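Local coordinates for acyl-coenzyme A oxidase (Caenorhabditis elegans, PDB 5K3H) that catalyses the FAD-dependent desaturation of acyl-CoA substrates to enoyl-CoA with release of hydrogen peroxide, the first step of peroxisomal beta-oxidation, as a homodimer, at the interface of chains A and B. Coordinates in Å, arbitrary orientation; residue numbers count along the deposited sequence, not the author numbering. Chains: chain A/B, Acyl-coenzyme A oxidase.

Contact 1: the interface of chains A and B. Residues chain A 72, 76, 79, 112, 146, 195-196; chain B 655, 657-658, 662, 665.
B:Leu662 packs its isobutyl group against apolar side chains of chain A, where the C-terminal tail of one acyl-CoA oxidase subunit lies against its partner in the homodimer. Its two methyls divide the work. CD1 reaches helix 68-85, 3.8 Å from CB of A:Ala76, while CD2 meets the ring carbon CB of A:Pro112, also at 3.8 Å. From a third direction the chain of A:Ile146 crosses that of leucine at about a right angle, its terminal CD1 lying 4.0 Å from the branch carbon CG. A forked, wholly apolar residue suits a place with walls on several sides. Alanine suits the helix surface because its bare methyl lets the partner come near: B:Ser657 also rests there, its CB 3.7 Å from CB of A:Ala76.

Toward the start of the tail, B:Leu655 lies across the aliphatic stem of A:Lys195, again at roughly a right angle, with CD1 3.5 Å from CB of the lysine. The lysine chain bends at chi2 (-64°) and runs extended beyond it, which lays its methylenes CB, CG and CD against the leucine and carries the amino group NZ past it.

Polar groups make no direct bond across this patch; two waters join them. One lies 2.6 Å from OG of A:Ser196, and the hydroxyl OG of B:Ser657 is 3.0 Å from the same water. B:Ser657 OG sits between its own backbone N and carbonyl carbon (chi1 65°), turned toward that water and alongside CG2 of A:Ile72. The second water is 2.7 Å from the backbone O of A:Lys195 and accepts the N-H of B:Leu655.

Behind these contacts, the tail helix 656-668 is interrupted in chain B at B:Leu662, whose phi of 72° turns the backbone. Beyond the break, the flexible thioether of B:Met665 brings CE up to the tip of A:Ile146.

Contact 2: the interface of chains A and B. Residues chain A 411-412, 414-415, 640; chain B 154, 188-189.
B:Trp189, a loop residue with a positive phi of 99° just after the short strand 187-188, faces A:Gly411 and A:His412 on the 3-10 helix 407-414, and the backbone carbonyl of B:Met154 points at the same histidine. The indole of B:Trp189 lies against the helix, its CE2 3.5 Å from the carbonyl O of A:Gly411. Glycine suits this position because no side chain holds the broad indole away from the backbone. At the far rim, CH2 of the indole meets CB of A:Tyr414 at 3.9 Å and lies at the edge of the phenol ring, in its plane. At the pyrrole end, NE1 lies 3.4 Å from ND1 of A:His412. An alanine in place of B:Trp189 would probably open a gap against A:Gly411 and A:Tyr414 and leave the imidazole of A:His412 without one of its neighbours.

A:His412 carries the polar contact. Its NE2 donates to the backbone O of B:Met154 at 2.9 Å, a nearly straight bond (164° at the hydrogen) lying close to the imidazole plane and meeting a carbonyl lone pair. Histidine suits the place because one flat ring can offer both this N-H and a carbon edge: CE1 points at the pyrrole part of B:Trp188, 3.5 Å from CD1, in an edge-to-face pairing. With CG anti to its own carbonyl carbon (chi1 -78°), the ring is carried toward chain B.

From the same subunit, A:Leu640 of helix 636-645 probably helps hold the ring's tilt, its CD2 lying 3.6 Å above the imidazole plane of A:His412, offset toward the rim. CG of A:Leu640 touches the benzo carbon CZ2 of B:Trp188 at 4.0 Å, and its CD2 also meets the sulfur SD of B:Met154 at 4.1 Å.

Contact 1: the interface of chains A and B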
# COMPACT_ATOMS: atom_id res chain seq x y z
N ILE A 72 5.74 -23.33 2.52
CA ILE A 72 5.56 -23.96 3.83
C ILE A 72 6.44 -25.19 3.97
O ILE A 72 7.05 -25.42 5.02
CB ILE A 72 4.07 -24.32 4.02
CG1 ILE A 72 3.22 -23.05 4.02
CG2 ILE A 72 3.88 -25.13 5.30
CD1 ILE A 72 1.74 -23.31 4.13
N ALA A 76 9.53 -25.46 6.59
CA ALA A 76 9.56 -26.59 7.52
C ALA A 76 10.88 -27.35 7.44
O ALA A 76 11.41 -27.80 8.46
CB ALA A 76 8.37 -27.51 7.24
N LEU A 79 13.42 -25.31 9.16
CA LEU A 79 13.12 -25.31 10.60
C LEU A 79 13.70 -26.54 11.31
O LEU A 79 14.22 -26.43 12.42
CB LEU A 79 11.62 -25.20 10.80
CG LEU A 79 11.18 -24.78 12.20
CD1 LEU A 79 11.91 -23.52 12.62
CD2 LEU A 79 9.70 -24.50 12.11
N PRO A 112 6.39 -22.23 10.26
CA PRO A 112 5.39 -23.02 11.01
C PRO A 112 5.43 -22.87 12.52
O PRO A 112 4.47 -23.28 13.18
CB PRO A 112 5.71 -24.46 10.60
CG PRO A 112 6.31 -24.34 9.24
CD PRO A 112 7.11 -23.07 9.27
N ILE A 146 4.26 -28.20 19.40
CA ILE A 146 4.17 -26.93 18.70
C ILE A 146 2.90 -26.25 19.20
O ILE A 146 1.81 -26.83 19.14
CB ILE A 146 4.15 -27.10 17.16
CG1 ILE A 146 5.43 -27.79 16.67
CG2 ILE A 146 4.02 -25.75 16.46
CD1 ILE A 146 5.44 -28.07 15.19
N LYS A 195 -2.75 -25.60 11.11
CA LYS A 195 -2.22 -26.87 10.65
C LYS A 195 -1.03 -27.35 11.47
O LYS A 195 -0.83 -28.56 11.64
CB LYS A 195 -1.82 -26.78 9.17
CG LYS A 195 -3.01 -26.64 8.23
CD LYS A 195 -3.90 -27.88 8.30
CE LYS A 195 -5.20 -27.63 7.62
NZ LYS A 195 -6.05 -28.83 7.54
N SER A 196 -0.24 -26.43 12.02
CA SER A 196 1.02 -26.84 12.61
C SER A 196 0.89 -27.23 14.08
O SER A 196 1.39 -28.28 14.48
CB SER A 196 2.06 -25.73 12.43
OG SER A 196 2.27 -25.46 11.05
N LEU B 655 -0.72 -31.53 7.06
CA LEU B 655 0.03 -31.00 5.92
C LEU B 655 1.24 -31.90 5.67
O LEU B 655 1.79 -32.47 6.62
CB LEU B 655 0.50 -29.57 6.17
CG LEU B 655 -0.47 -28.38 6.33
CD1 LEU B 655 0.32 -27.08 6.43
CD2 LEU B 655 -1.46 -28.31 5.18
N SER B 657 4.11 -30.89 5.21
CA SER B 657 5.18 -30.32 6.02
C SER B 657 5.21 -30.93 7.40
O SER B 657 6.26 -30.94 8.05
CB SER B 657 5.04 -28.80 6.14
OG SER B 657 3.87 -28.43 6.86
N VAL B 658 4.06 -31.42 7.87
CA VAL B 658 3.98 -32.05 9.19
C VAL B 658 4.42 -33.52 9.12
O VAL B 658 5.09 -34.02 10.03
CB VAL B 658 2.57 -31.90 9.77
CG1 VAL B 658 2.46 -32.60 11.10
CG2 VAL B 658 2.23 -30.41 9.95
N LEU B 662 8.86 -31.54 10.99
CA LEU B 662 7.96 -31.08 12.05
C LEU B 662 7.52 -32.20 12.99
O LEU B 662 7.85 -32.16 14.18
CB LEU B 662 6.73 -30.36 11.46
CG LEU B 662 6.73 -28.83 11.46
CD1 LEU B 662 8.07 -28.26 10.98
CD2 LEU B 662 5.58 -28.30 10.60
N MET B 665 10.55 -34.08 13.59
CA MET B 665 11.32 -33.21 14.47
C MET B 665 10.87 -33.32 15.92
O MET B 665 11.69 -33.35 16.84
CB MET B 665 11.19 -31.76 13.98
CG MET B 665 11.83 -30.73 14.90
SD MET B 665 11.14 -29.10 14.54
CE MET B 665 9.47 -29.31 15.17
O HOH W 1 3.15 -26.10 8.67
O HOH W 2 -1.31 -30.18 9.57

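Contact 2: the interface of chains A and B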
# COMPACT_ATOMS: atom_id res chain seq x y z
N GLY A 411 9.01 1.39 -12.67
CA GLY A 411 8.32 0.19 -13.14
C GLY A 411 8.88 -1.08 -12.55
O GLY A 411 8.13 -1.97 -12.14
N HIS A 412 10.21 -1.16 -12.44
CA HIS A 412 10.83 -2.38 -11.94
C HIS A 412 10.40 -2.71 -10.51
O HIS A 412 10.38 -3.89 -10.14
CB HIS A 412 12.35 -2.26 -12.02
CG HIS A 412 12.89 -2.49 -13.40
ND1 HIS A 412 12.44 -3.50 -14.23
CD2 HIS A 412 13.81 -1.80 -14.12
CE1 HIS A 412 13.07 -3.44 -15.38
NE2 HIS A 412 13.91 -2.42 -15.35
N TYR A 414 7.57 -2.87 -9.18
CA TYR A 414 6.34 -3.67 -9.18
C TYR A 414 6.61 -5.17 -9.30
O TYR A 414 5.73 -5.97 -8.97
CB TYR A 414 5.45 -3.20 -10.34
CG TYR A 414 3.99 -3.61 -10.30
CD1 TYR A 414 3.10 -2.99 -9.43
CD2 TYR A 414 3.48 -4.54 -11.21
CE1 TYR A 414 1.76 -3.34 -9.43
CE2 TYR A 414 2.15 -4.90 -11.22
CZ TYR A 414 1.29 -4.29 -10.32
OH TYR A 414 -0.06 -4.60 -10.29
N SER A 415 7.79 -5.55 -9.77
CA SER A 415 8.17 -6.96 -9.86
C SER A 415 8.50 -7.50 -8.48
O SER A 415 8.96 -6.77 -7.61
CB SER A 415 9.38 -7.13 -10.77
OG SER A 415 9.74 -8.50 -10.82
N LEU A 640 18.71 -9.41 -12.97
CA LEU A 640 17.27 -9.34 -13.20
C LEU A 640 16.86 -10.18 -14.41
O LEU A 640 15.81 -10.82 -14.41
CB LEU A 640 16.87 -7.87 -13.38
CG LEU A 640 15.39 -7.49 -13.53
CD1 LEU A 640 14.73 -7.90 -12.27
CD2 LEU A 640 15.22 -5.98 -13.77
N MET B 154 14.29 -2.43 -20.66
CA MET B 154 14.91 -2.74 -19.38
C MET B 154 15.57 -1.52 -18.75
O MET B 154 15.33 -1.21 -17.58
CB MET B 154 15.91 -3.89 -19.59
CG MET B 154 17.00 -4.05 -18.54
SD MET B 154 16.77 -5.48 -17.49
CE MET B 154 17.37 -6.77 -18.52
N TRP B 188 10.94 -4.62 -22.17
CA TRP B 188 10.75 -5.14 -20.81
C TRP B 188 9.55 -4.43 -20.22
O TRP B 188 9.50 -3.20 -20.27
CB TRP B 188 11.99 -4.92 -19.94
CG TRP B 188 12.04 -5.77 -18.67
CD1 TRP B 188 11.35 -5.56 -17.50
CD2 TRP B 188 12.82 -6.96 -18.46
NE1 TRP B 188 11.65 -6.56 -16.59
CE2 TRP B 188 12.55 -7.42 -17.16
CE3 TRP B 188 13.73 -7.68 -19.26
CZ2 TRP B 188 13.15 -8.56 -16.63
CZ3 TRP B 188 14.31 -8.82 -18.72
CH2 TRP B 188 14.02 -9.24 -17.42
N TRP B 189 8.53 -5.21 -19.76
CA TRP B 189 7.23 -4.83 -19.17
C TRP B 189 5.99 -4.83 -20.09
O TRP B 189 4.88 -4.80 -19.53
CB TRP B 189 7.30 -3.45 -18.48
CG TRP B 189 7.86 -3.57 -17.10
CD1 TRP B 189 9.10 -3.17 -16.68
CD2 TRP B 189 7.22 -4.18 -15.97
NE1 TRP B 189 9.26 -3.49 -15.36
CE2 TRP B 189 8.13 -4.11 -14.90
CE3 TRP B 189 5.97 -4.77 -15.77
CZ2 TRP B 189 7.83 -4.63 -13.65
CZ3 TRP B 189 5.67 -5.28 -14.51
CH2 TRP B 189 6.59 -5.20 -13.47

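About 35 Å separates the C-alpha centres of contacts 1 and 2, and they share no residue. Each has a twin with the chains exchanged, so both sites are repeated around the two-fold axis of the homodimer. Contact 1 docks the tail of chain B on chain A and is chiefly apolar with bridging water, whereas contact 2 is aromatic and includes A:Gly411, which probably lines the FAD site shared between the chains. Joining the subunits at well-separated points would be expected to limit their rocking, and contact 2 probably helps shape the cofactor site built from both chains.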